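Local coordinates for Sensory/regulatory protein rpfC (Xanthomonas campestris pv. campestris, PDB 3M6M) that carries a CheY-like receiver domain that binds magnesium and probably accepts a phosphoryl group in two-component sensory signalling, at residues D[19-24]-D[117-122]; D[29-34]-D[41-46]. All coordinates share one frame; numbering follows the deposited sequence.

Interaction 1. Residues D[19-24]-D[117-122]; sequences VADDHE and LAKPVV. With MG (magnesium ion), chain T.
The acidic, magnesium-binding pocket of a CheY-like receiver domain contains a salt bridge between Asp21 and Lys119. Both residues follow directly on C-terminal strand ends of the parallel sheet. Their backbones stay far apart, with the CA atoms of Asp21 and Lys119 separated by 11.6 Å. The lysine chain, bent at chi3 (83°), covers about half of that gap, and the Asp21 side chain comes to meet it from the opposite direction. Lys119 NZ also forms a salt bridge with Asp65, so the ammonium ties two acidic residues of the pocket together. The peptide bond from Lys119 to Pro120 is cis, as in other receiver domains.

Asp22 OD1 binds the magnesium ion at 2.5 Å, and Asp65 OD2 and His67 O supply two more ligands. The carboxylate of Asp21 is held at both oxygens. Asp21 OD1 accepts from Asn26 ND2 and, through its anti lone pair, from the backbone N of His23 at 2.8 Å. This last bond is nearly straight (165°) and makes an Asx turn just before helix 24-35. Asp21 OD2 takes the lysine, its syn lone pair receiving Lys119 NZ at 2.8 Å.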
ATOM      1  N   VAL D  19      42.742   0.709  13.399  1.00 57.91           N
ATOM      2  CA  VAL D  19      42.708  -0.468  12.535  1.00 56.97           C
ATOM      3  C   VAL D  19      42.214  -1.693  13.301  1.00 56.43           C
ATOM      4  O   VAL D  19      42.653  -1.950  14.424  1.00 57.21           O
ATOM      5  CB  VAL D  19      44.103  -0.757  11.912  1.00 58.00           C
ATOM      6  CG1 VAL D  19      44.047  -1.968  10.994  1.00 57.30           C
ATOM      7  CG2 VAL D  19      44.617   0.454  11.145  1.00 58.81           C
ATOM      8  N   ALA D  20      41.297  -2.437  12.686  1.00 55.37           N
ATOM      9  CA  ALA D  20      40.793  -3.681  13.264  1.00 55.27           C
ATOM     10  C   ALA D  20      40.917  -4.859  12.298  1.00 55.18           C
ATOM     11  O   ALA D  20      40.398  -4.820  11.181  1.00 54.48           O
ATOM     12  CB  ALA D  20      39.352  -3.516  13.725  1.00 54.61           C
ATOM     13  N   ASP D  21      41.621  -5.896  12.746  1.00 56.16           N
ATOM     14  CA  ASP D  21      41.730  -7.165  12.027  1.00 56.54           C
ATOM     15  C   ASP D  21      42.044  -8.271  13.027  1.00 57.76           C
ATOM     16  O   ASP D  21      42.865  -8.081  13.930  1.00 58.61           O
ATOM     17  CB  ASP D  21      42.815  -7.097  10.949  1.00 56.90           C
ATOM     18  CG  ASP D  21      42.735  -8.252   9.968  1.00 57.23           C
ATOM     19  OD1 ASP D  21      42.940  -9.415  10.381  1.00 58.15           O
ATOM     20  OD2 ASP D  21      42.482  -7.994   8.774  1.00 57.08           O
ATOM     21  N   ASP D  22      41.395  -9.421  12.859  1.00 58.13           N
ATOM     22  CA  ASP D  22      41.537 -10.532  13.805  1.00 59.69           C
ATOM     23  C   ASP D  22      42.863 -11.295  13.687  1.00 61.23           C
ATOM     24  O   ASP D  22      43.242 -12.025  14.605  1.00 62.59           O
ATOM     25  CB  ASP D  22      40.336 -11.488  13.732  1.00 59.96           C
ATOM     26  CG  ASP D  22      40.094 -12.035  12.335  1.00 59.72           C
ATOM     27  OD1 ASP D  22      39.932 -11.234  11.390  1.00 58.95           O
ATOM     28  OD2 ASP D  22      40.046 -13.273  12.186  1.00 60.95           O
ATOM     29  N   HIS D  23      43.561 -11.118  12.567  1.00 61.24           N
ATOM     30  CA  HIS D  23      44.861 -11.757  12.359  1.00 62.96           C
ATOM     31  C   HIS D  23      46.023 -10.800  12.613  1.00 63.68           C
ATOM     32  O   HIS D  23      45.995  -9.643  12.182  1.00 62.76           O
ATOM     33  CB  HIS D  23      44.952 -12.372  10.959  1.00 62.88           C
ATOM     34  CG  HIS D  23      44.142 -13.622  10.803  1.00 63.18           C
ATOM     35  ND1 HIS D  23      42.877 -13.627  10.256  1.00 61.93           N
ATOM     36  CD2 HIS D  23      44.412 -14.906  11.139  1.00 64.51           C
ATOM     37  CE1 HIS D  23      42.405 -14.862  10.255  1.00 62.91           C
ATOM     38  NE2 HIS D  23      43.316 -15.656  10.786  1.00 64.49           N
ATOM     39  N   GLU D  24      47.038 -11.300  13.318  1.00 65.89           N
ATOM     40  CA  GLU D  24      48.207 -10.513  13.721  1.00 67.36           C
ATOM     41  C   GLU D  24      48.995  -9.956  12.534  1.00 67.56           C
ATOM     42  O   GLU D  24      49.376  -8.784  12.535  1.00 67.55           O
ATOM     43  CB  GLU D  24      49.123 -11.347  14.626  1.00 69.61           C
ATOM     44  CG  GLU D  24      50.286 -10.573  15.250  1.00 71.62           C
ATOM     45  CD  GLU D  24      51.153 -11.433  16.158  1.00 74.79           C
ATOM     46  OE1 GLU D  24      50.624 -11.982  17.150  1.00 75.60           O
ATOM     47  OE2 GLU D  24      52.369 -11.552  15.885  1.00 76.48           O
ATOM     48  N   LEU D 117      37.926  -1.519  -0.010  1.00 68.37           N
ATOM     49  CA  LEU D 117      39.157  -1.857  -0.719  1.00 69.70           C
ATOM     50  C   LEU D 117      39.540  -3.323  -0.549  1.00 69.66           C
ATOM     51  O   LEU D 117      39.308  -3.920   0.505  1.00 68.59           O
ATOM     52  CB  LEU D 117      40.304  -0.947  -0.275  1.00 69.97           C
ATOM     53  CG  LEU D 117      40.218   0.523  -0.699  1.00 71.14           C
ATOM     54  CD1 LEU D 117      41.006   1.396   0.261  1.00 71.35           C
ATOM     55  CD2 LEU D 117      40.698   0.718  -2.134  1.00 73.15           C
ATOM     56  N   ALA D 118      40.129  -3.889  -1.599  1.00 71.21           N
ATOM     57  CA  ALA D 118      40.474  -5.305  -1.633  1.00 71.73           C
ATOM     58  C   ALA D 118      41.710  -5.633  -0.800  1.00 71.58           C
ATOM     59  O   ALA D 118      42.633  -4.822  -0.681  1.00 71.84           O
ATOM     60  CB  ALA D 118      40.660  -5.772  -3.076  1.00 73.47           C
ATOM     61  N   LYS D 119      41.699  -6.828  -0.219  1.00 71.53           N
ATOM     62  CA  LYS D 119      42.856  -7.392   0.464  1.00 71.92           C
ATOM     63  C   LYS D 119      43.488  -8.482  -0.417  1.00 73.64           C
ATOM     64  O   LYS D 119      42.761  -9.246  -1.058  1.00 74.23           O
ATOM     65  CB  LYS D 119      42.435  -7.971   1.815  1.00 70.85           C
ATOM     66  CG  LYS D 119      42.384  -6.963   2.951  1.00 69.68           C
ATOM     67  CD  LYS D 119      41.746  -7.556   4.205  1.00 68.68           C
ATOM     68  CE  LYS D 119      42.730  -8.350   5.049  1.00 69.04           C
ATOM     69  NZ  LYS D 119      42.050  -8.973   6.218  1.00 68.48           N
ATOM     70  N   PRO D 120      44.839  -8.561  -0.462  1.00 74.77           N
ATOM     71  CA  PRO D 120      45.822  -7.713   0.223  1.00 74.86           C
ATOM     72  C   PRO D 120      45.767  -6.269  -0.258  1.00 75.18           C
ATOM     73  O   PRO D 120      45.587  -6.018  -1.454  1.00 76.12           O
ATOM     74  CB  PRO D 120      47.166  -8.354  -0.147  1.00 76.42           C
ATOM     75  CG  PRO D 120      46.899  -9.107  -1.396  1.00 77.43           C
ATOM     76  CD  PRO D 120      45.497  -9.608  -1.264  1.00 76.40           C
ATOM     77  N   VAL D 121      45.918  -5.336   0.675  1.00 74.81           N
ATOM     78  CA  VAL D 121      45.715  -3.920   0.385  1.00 75.28           C
ATOM     79  C   VAL D 121      46.840  -3.319  -0.468  1.00 77.39           C
ATOM     80  O   VAL D 121      48.026  -3.541  -0.207  1.00 78.39           O
ATOM     81  CB  VAL D 121      45.460  -3.098   1.687  1.00 74.19           C
ATOM     82  CG1 VAL D 121      46.740  -2.923   2.509  1.00 74.95           C
ATOM     83  CG2 VAL D 121      44.826  -1.753   1.362  1.00 74.34           C
ATOM     84  N   VAL D 122      46.446  -2.583  -1.505  1.00 78.48           N
ATOM     85  CA  VAL D 122      47.384  -1.810  -2.309  1.00 80.82           C
ATOM     86  C   VAL D 122      47.642  -0.494  -1.579  1.00 81.23           C
ATOM     87  O   VAL D 122      46.710   0.277  -1.326  1.00 80.40           O
ATOM     88  CB  VAL D 122      46.850  -1.546  -3.746  1.00 82.04           C
ATOM     89  CG1 VAL D 122      47.910  -0.856  -4.601  1.00 84.57           C
ATOM     90  CG2 VAL D 122      46.403  -2.846  -4.410  1.00 81.91           C
TER
HETATM   91 MG    MG T 591      39.584 -11.773   8.930  1.00 53.59          MG

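Interaction 2. Residues D[29-34]-D[41-46]; sequences VLQRLL and VLCVNG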
ATOM      1  N   VAL D  29      51.168  -5.487   8.829  1.00 73.87           N
ATOM      2  CA  VAL D  29      51.428  -4.923   7.496  1.00 74.67           C
ATOM      3  C   VAL D  29      50.732  -3.573   7.293  1.00 74.20           C
ATOM      4  O   VAL D  29      51.264  -2.694   6.615  1.00 75.38           O
ATOM      5  CB  VAL D  29      51.095  -5.906   6.323  1.00 74.10           C
ATOM      6  CG1 VAL D  29      52.004  -7.132   6.364  1.00 75.52           C
ATOM      7  CG2 VAL D  29      49.625  -6.320   6.326  1.00 72.16           C
ATOM      8  N   LEU D  30      49.553  -3.417   7.893  1.00 72.95           N
ATOM      9  CA  LEU D  30      48.802  -2.166   7.820  1.00 72.75           C
ATOM     10  C   LEU D  30      49.451  -1.066   8.656  1.00 74.49           C
ATOM     11  O   LEU D  30      49.550   0.075   8.209  1.00 75.31           O
ATOM     12  CB  LEU D  30      47.343  -2.376   8.236  1.00 70.75           C
ATOM     13  CG  LEU D  30      46.400  -2.977   7.185  1.00 69.62           C
ATOM     14  CD1 LEU D  30      45.156  -3.562   7.838  1.00 67.97           C
ATOM     15  CD2 LEU D  30      46.018  -1.947   6.126  1.00 69.70           C
ATOM     16  N   GLN D  31      49.897  -1.420   9.862  1.00 75.55           N
ATOM     17  CA  GLN D  31      50.598  -0.487  10.746  1.00 77.80           C
ATOM     18  C   GLN D  31      51.889   0.029  10.106  1.00 80.44           C
ATOM     19  O   GLN D  31      52.170   1.228  10.147  1.00 81.92           O
ATOM     20  CB  GLN D  31      50.900  -1.152  12.095  1.00 78.40           C
ATOM     21  CG  GLN D  31      51.473  -0.216  13.157  1.00 80.65           C
ATOM     22  CD  GLN D  31      51.640  -0.887  14.510  1.00 81.65           C
ATOM     23  OE1 GLN D  31      50.715  -1.517  15.026  1.00 80.20           O
ATOM     24  NE2 GLN D  31      52.824  -0.746  15.097  1.00 84.47           N
ATOM     25  N   ARG D  32      52.654  -0.883   9.507  1.00 81.39           N
ATOM     26  CA  ARG D  32      53.929  -0.556   8.872  1.00 84.23           C
ATOM     27  C   ARG D  32      53.804   0.399   7.686  1.00 84.78           C
ATOM     28  O   ARG D  32      54.560   1.368   7.586  1.00 87.17           O
ATOM     29  CB  ARG D  32      54.655  -1.833   8.438  1.00 84.76           C
ATOM     30  CG  ARG D  32      55.600  -2.411   9.486  1.00 86.78           C
ATOM     31  CD  ARG D  32      56.168  -3.762   9.053  1.00 87.66           C
ATOM     32  NE  ARG D  32      56.625  -3.767   7.661  1.00 88.82           N
ATOM     33  CZ  ARG D  32      57.850  -3.440   7.258  1.00 91.66           C
ATOM     34  NH1 ARG D  32      58.779  -3.074   8.135  1.00 94.16           N
ATOM     35  NH2 ARG D  32      58.153  -3.481   5.966  1.00 92.24           N
ATOM     36  N   LEU D  33      52.849   0.128   6.796  1.00 83.04           N
ATOM     37  CA  LEU D  33      52.720   0.894   5.553  1.00 83.84           C
ATOM     38  C   LEU D  33      52.172   2.313   5.743  1.00 84.29           C
ATOM     39  O   LEU D  33      52.592   3.235   5.040  1.00 86.22           O
ATOM     40  CB  LEU D  33      51.919   0.117   4.491  1.00 82.08           C
ATOM     41  CG  LEU D  33      50.399  -0.083   4.562  1.00 79.59           C
ATOM     42  CD1 LEU D  33      49.648   1.120   3.997  1.00 79.49           C
ATOM     43  CD2 LEU D  33      50.004  -1.334   3.794  1.00 78.53           C
ATOM     44  N   LEU D  34      51.246   2.487   6.685  1.00 82.84           N
ATOM     45  CA  LEU D  34      50.626   3.797   6.895  1.00 83.29           C
ATOM     46  C   LEU D  34      51.277   4.636   8.006  1.00 85.39           C
ATOM     47  O   LEU D  34      50.833   5.750   8.291  1.00 86.08           O
ATOM     48  CB  LEU D  34      49.097   3.686   7.051  1.00 80.71           C
ATOM     49  CG  LEU D  34      48.423   3.018   8.251  1.00 79.04           C
ATOM     50  CD1 LEU D  34      48.125   4.032   9.331  1.00 79.89           C
ATOM     51  CD2 LEU D  34      47.132   2.355   7.803  1.00 76.67           C
ATOM     52  N   VAL D  41      48.949   5.244  14.371  1.00 69.50           N
ATOM     53  CA  VAL D  41      48.117   4.044  14.265  1.00 66.40           C
ATOM     54  C   VAL D  41      47.824   3.409  15.625  1.00 65.98           C
ATOM     55  O   VAL D  41      48.667   3.421  16.523  1.00 68.09           O
ATOM     56  CB  VAL D  41      48.785   2.954  13.375  1.00 65.98           C
ATOM     57  CG1 VAL D  41      47.729   2.149  12.628  1.00 63.24           C
ATOM     58  CG2 VAL D  41      49.773   3.564  12.390  1.00 67.67           C
ATOM     59  N   LEU D  42      46.616   2.869  15.765  1.00 63.47           N
ATOM     60  CA  LEU D  42      46.298   1.926  16.835  1.00 62.78           C
ATOM     61  C   LEU D  42      45.615   0.704  16.226  1.00 60.36           C
ATOM     62  O   LEU D  42      44.613   0.827  15.512  1.00 58.61           O
ATOM     63  CB  LEU D  42      45.412   2.556  17.918  1.00 62.98           C
ATOM     64  CG  LEU D  42      45.162   1.699  19.172  1.00 63.24           C
ATOM     65  CD1 LEU D  42      46.345   1.741  20.139  1.00 65.96           C
ATOM     66  CD2 LEU D  42      43.888   2.119  19.884  1.00 62.50           C
ATOM     67  N   CYS D  43      46.174  -0.470  16.503  1.00 60.32           N
ATOM     68  CA  CYS D  43      45.630  -1.724  16.002  1.00 58.42           C
ATOM     69  C   CYS D  43      44.897  -2.478  17.096  1.00 57.91           C
ATOM     70  O   CYS D  43      45.362  -2.546  18.236  1.00 59.32           O
ATOM     71  CB  CYS D  43      46.734  -2.591  15.406  1.00 59.07           C
ATOM     72  SG  CYS D  43      47.456  -1.880  13.927  1.00 59.85           S
ATOM     73  N   VAL D  44      43.751  -3.043  16.734  1.00 55.98           N
ATOM     74  CA  VAL D  44      42.908  -3.753  17.684  1.00 55.66           C
ATOM     75  C   VAL D  44      42.412  -5.080  17.086  1.00 54.66           C
ATOM     76  O   VAL D  44      42.435  -5.262  15.865  1.00 53.75           O
ATOM     77  CB  VAL D  44      41.773  -2.827  18.209  1.00 55.19           C
ATOM     78  CG1 VAL D  44      40.479  -2.990  17.408  1.00 53.32           C
ATOM     79  CG2 VAL D  44      41.558  -3.048  19.697  1.00 56.69           C
ATOM     80  N   ASN D  45      41.974  -6.001  17.943  1.00 55.01           N
ATOM     81  CA  ASN D  45      41.737  -7.393  17.536  1.00 54.75           C
ATOM     82  C   ASN D  45      40.362  -7.714  16.928  1.00 53.32           C
ATOM     83  O   ASN D  45      40.193  -8.761  16.298  1.00 53.27           O
ATOM     84  CB  ASN D  45      42.024  -8.345  18.706  1.00 56.59           C
ATOM     85  CG  ASN D  45      43.512  -8.497  19.001  1.00 58.07           C
ATOM     86  OD1 ASN D  45      43.914  -9.409  19.723  1.00 59.90           O
ATOM     87  ND2 ASN D  45      44.333  -7.607  18.448  1.00 57.63           N
ATOM     88  N   GLY D  46      39.389  -6.827  17.120  1.00 52.21           N
ATOM     89  CA  GLY D  46      38.028  -7.073  16.642  1.00 51.09           C
ATOM     90  C   GLY D  46      37.150  -5.840  16.585  1.00 49.95           C
ATOM     91  O   GLY D  46      37.598  -4.734  16.889  1.00 49.84           O
TER
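Gln31 and Leu34 of helix 29-34 meet Val41 and Cys43 of strand 41-44. The helix and strand axes run almost antiparallel, at 173°, with a closest approach of 9.1 Å. Leu30, just before Gln31 in sequence, lies beside this contact and packs on Val19 of the neighbouring strand and on Val121.

Gln31 works with both its stem and its amide. CG stands anti to the backbone N (chi1 -173°), and the chain stays extended beyond it, which carries the amide alongside the strand to Cys43. Gln31 CG passes Val41 CB at 4.2 Å. Farther out, Gln31 OE1 lies 3.5 Å from Cys43 SG. The sulfur also rests against the stem, with Cys43 SG 4.0 Å from Gln31 CB. The backbone takes part too: Gln31 O sits 4.0 Å from Val41 CG2.

Leu34, three residues on, makes the apolar part of the contact. Its CB points toward the strand. One methyl does the touching: Leu34 CD1 reaches Val41 CG2 at 3.5 Å and lies 3.8 Å from Val41 CG1, so it meets both branches of the valine. The two side chains cross at a slant. Leu34 also packs on Met17, while Val41 packs on Val19 and Glu35. Val41 thus touches both the helix and a side chain of the adjacent strand 16-20.

Leu42 points away from the helix and packs on Leu18 and Tyr59, whereas Val41 and Cys43 point toward it. This alternation gives the edge strand one face for helix 24-35. Such packing belongs to the right-handed beta-alpha-beta crossover that opens the doubly wound CheY-like fold.

Overall arrangement
The two interactions share the start of the receiver domain. Strands 16-20 and 40-44 are neighbours in the sheet, and backbone bonds between Val19 and both Leu42 and Val44 join them. Helix 24-35 leads from one strand to the other. Both contacts are partly buried. Interaction 1 lies at the C-terminal ends of the strands and brings together segments distant in sequence. It is small and ionic, with Asp21 its buried member. Interaction 2 joins elements close in sequence over a broader area. It combines apolar packing with a polar amide that runs along Cys43; partly exposed Gln31 is outermost, buried Leu34 inward. Val19 links them, touching Leu30, Val41 and Cys43.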